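Local coordinates for ABC transporter substrate-binding protein-branched chain amino acid transport (Streptococcus pneumoniae, PDB 4GNR) that binds isoleucine and probably delivers branched-chain amino acids to an ABC transporter for uptake into the cell, at residues K191-D196 / M219-P224. Numbering follows the deposited sequence.
With MG (magnesium ion), chain D.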
loop_
_atom_site.group_PDB
_atom_site.type_symbol
_atom_site.label_atom_id
_atom_site.label_comp_id
_atom_site.label_asym_id
_atom_site.label_seq_id
_atom_site.Cartn_x
_atom_site.Cartn_y
_atom_site.Cartn_z
ATOM N N LYS A 191 -16.456 24.017 8.676
ATOM C CA LYS A 191 -15.575 25.141 8.315
ATOM C C LYS A 191 -15.252 25.184 6.803
ATOM O O LYS A 191 -15.088 26.272 6.234
ATOM C CB LYS A 191 -14.283 25.100 9.118
ATOM C CG LYS A 191 -13.358 26.235 8.750
ATOM C CD LYS A 191 -12.079 26.180 9.517
ATOM C CE LYS A 191 -11.197 27.338 9.143
ATOM N NZ LYS A 191 -9.953 27.270 9.913
ATOM N N MET A 192 -15.059 24.005 6.200
ATOM C CA MET A 192 -14.786 23.874 4.753
ATOM C C MET A 192 -15.958 24.168 3.833
ATOM O O MET A 192 -15.791 24.792 2.807
ATOM C CB MET A 192 -14.357 22.437 4.415
ATOM C CG MET A 192 -13.105 22.038 5.072
ATOM S SD MET A 192 -12.861 20.291 4.873
ATOM C CE MET A 192 -11.483 20.205 5.996
ATOM N N LYS A 193 -17.137 23.721 4.232
ATOM C CA LYS A 193 -18.363 23.808 3.432
ATOM C C LYS A 193 -18.770 25.166 2.875
ATOM O O LYS A 193 -19.276 25.303 1.752
ATOM C CB LYS A 193 -19.519 23.228 4.243
ATOM C CG LYS A 193 -20.806 23.154 3.480
ATOM C CD LYS A 193 -21.891 22.573 4.347
ATOM C CE LYS A 193 -23.230 22.522 3.647
ATOM N NZ LYS A 193 -24.274 21.987 4.566
ATOM N N GLY A 194 -18.531 26.168 3.693
ATOM C CA GLY A 194 -18.850 27.552 3.408
ATOM C C GLY A 194 -17.849 28.266 2.545
ATOM O O GLY A 194 -17.946 29.485 2.373
ATOM N N LYS A 195 -16.874 27.530 2.036
ATOM C CA LYS A 195 -15.848 28.088 1.158
ATOM C C LYS A 195 -15.913 27.465 -0.221
ATOM O O LYS A 195 -16.217 26.317 -0.359
ATOM C CB LYS A 195 -14.452 27.808 1.676
ATOM C CG LYS A 195 -14.121 28.414 3.032
ATOM C CD LYS A 195 -12.753 27.963 3.540
ATOM C CE LYS A 195 -12.317 28.659 4.846
ATOM N NZ LYS A 195 -12.091 30.132 4.692
ATOM N N ASP A 196 -15.704 28.233 -1.271
ATOM C CA ASP A 196 -15.728 27.591 -2.551
ATOM C C ASP A 196 -14.400 26.847 -2.632
ATOM O O ASP A 196 -13.366 27.278 -2.107
ATOM C CB ASP A 196 -15.761 28.574 -3.707
ATOM C CG ASP A 196 -16.087 27.902 -5.047
ATOM O OD1 ASP A 196 -16.632 26.777 -5.021
ATOM O OD2 ASP A 196 -15.816 28.508 -6.110
ATOM N N MET A 219 -23.129 16.037 4.935
ATOM C CA MET A 219 -23.459 17.442 5.132
ATOM C C MET A 219 -23.542 18.238 3.823
ATOM O O MET A 219 -23.582 19.471 3.833
ATOM C CB MET A 219 -22.602 18.141 6.167
ATOM C CG MET A 219 -21.199 18.317 5.749
ATOM S SD MET A 219 -20.248 19.359 6.908
ATOM C CE MET A 219 -20.262 18.325 8.356
ATOM N N GLY A 220 -23.606 17.543 2.697
ATOM C CA GLY A 220 -23.784 18.240 1.422
ATOM C C GLY A 220 -22.595 18.665 0.619
ATOM O O GLY A 220 -22.736 19.460 -0.307
ATOM N N ILE A 221 -21.423 18.198 1.016
ATOM C CA ILE A 221 -20.202 18.491 0.252
ATOM C C ILE A 221 -20.112 17.385 -0.795
ATOM O O ILE A 221 -19.934 16.215 -0.458
ATOM C CB ILE A 221 -18.978 18.475 1.122
ATOM C CG1 ILE A 221 -19.051 19.594 2.160
ATOM C CG2 ILE A 221 -17.717 18.632 0.261
ATOM C CD1 ILE A 221 -17.974 19.506 3.223
ATOM N N ASP A 222 -20.234 17.790 -2.061
ATOM C CA ASP A 222 -20.233 16.873 -3.217
ATOM C C ASP A 222 -19.004 16.884 -4.098
ATOM O O ASP A 222 -18.837 16.006 -4.950
ATOM C CB ASP A 222 -21.451 17.199 -4.096
ATOM C CG ASP A 222 -22.733 16.930 -3.400
ATOM O OD1 ASP A 222 -22.715 16.069 -2.500
ATOM O OD2 ASP A 222 -23.749 17.561 -3.759
ATOM N N LYS A 223 -18.154 17.877 -3.914
ATOM C CA LYS A 223 -16.951 18.031 -4.727
ATOM C C LYS A 223 -16.006 16.831 -4.587
ATOM O O LYS A 223 -16.050 16.080 -3.608
ATOM C CB LYS A 223 -16.202 19.322 -4.375
ATOM C CG LYS A 223 -16.827 20.626 -4.905
ATOM C CD LYS A 223 -16.788 20.739 -6.456
ATOM C CE LYS A 223 -17.379 22.010 -6.987
ATOM N NZ LYS A 223 -17.307 22.029 -8.474
ATOM N N PRO A 224 -15.140 16.635 -5.593
ATOM C CA PRO A 224 -14.196 15.519 -5.538
ATOM C C PRO A 224 -13.383 15.449 -4.259
ATOM O O PRO A 224 -12.923 16.474 -3.754
ATOM C CB PRO A 224 -13.277 15.811 -6.732
ATOM C CG PRO A 224 -14.188 16.479 -7.736
ATOM C CD PRO A 224 -15.052 17.378 -6.865
HETATM MG MG MG D . -16.353 27.847 -8.069
HETATM O O HOH W 1 -16.827 25.926 -7.520
HETATM O O HOH W 2 -18.502 28.308 -7.562
HETATM O O HOH W 3 -14.479 27.141 -8.300
HETATM O O HOH W 4 -15.492 29.687 -8.860
HETATM O O HOH W 5 -16.806 27.474 -9.989
#
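Lys193 reaches across to the C-terminal end of helix 206-218 and donates a hydrogen bond from NZ to the backbone O of Met219 (2.7 Å). NZ lies in the carbonyl plane, and the C=O...N angle of 160° puts the donor nearly head-on to the carbonyl oxygen. The lysine gets there fully stretched: CG is anti to the backbone N (chi1 -175°), and every later torsion is also near 180°. Its methylene chain crosses Ile221 at a slant and brushes Met219. CD of Lys193 lies 4.4 Å from SD of Met219, a loose contact. Nearer the backbone, CB of Lys193 meets the CD1 methyl of Ile221 at 4.2 Å, and CG meets Ile221 CG1 at the same distance. Ile221 is buried and also touches Phe197, while Met219 packs on Gln186, Leu189 and Thr190 of helix 186-193. Gly220, with positive phi, is the C-prime residue of a Schellman motif in which Ile221 N bonds to Ala216 O. The turn leads into strand 225-227.

In one of its two conformers, Asp196 binds a magnesium ion through OD2 (2.1 Å), and five waters complete six ligands. In this conformer Asp196 OD1 accepts a hydrogen bond from one of these waters (2.6 Å), which ties both carboxylate oxygens to the site.

The contact joins the ends of two neighbouring helices in the lobe built on the mixed sheet, far from the isoleucine pocket. The ammonium group probably stabilises the partial negative charge at the C-terminus of helix 206-218, while CB and CG of the same side chain cover part of Ile221.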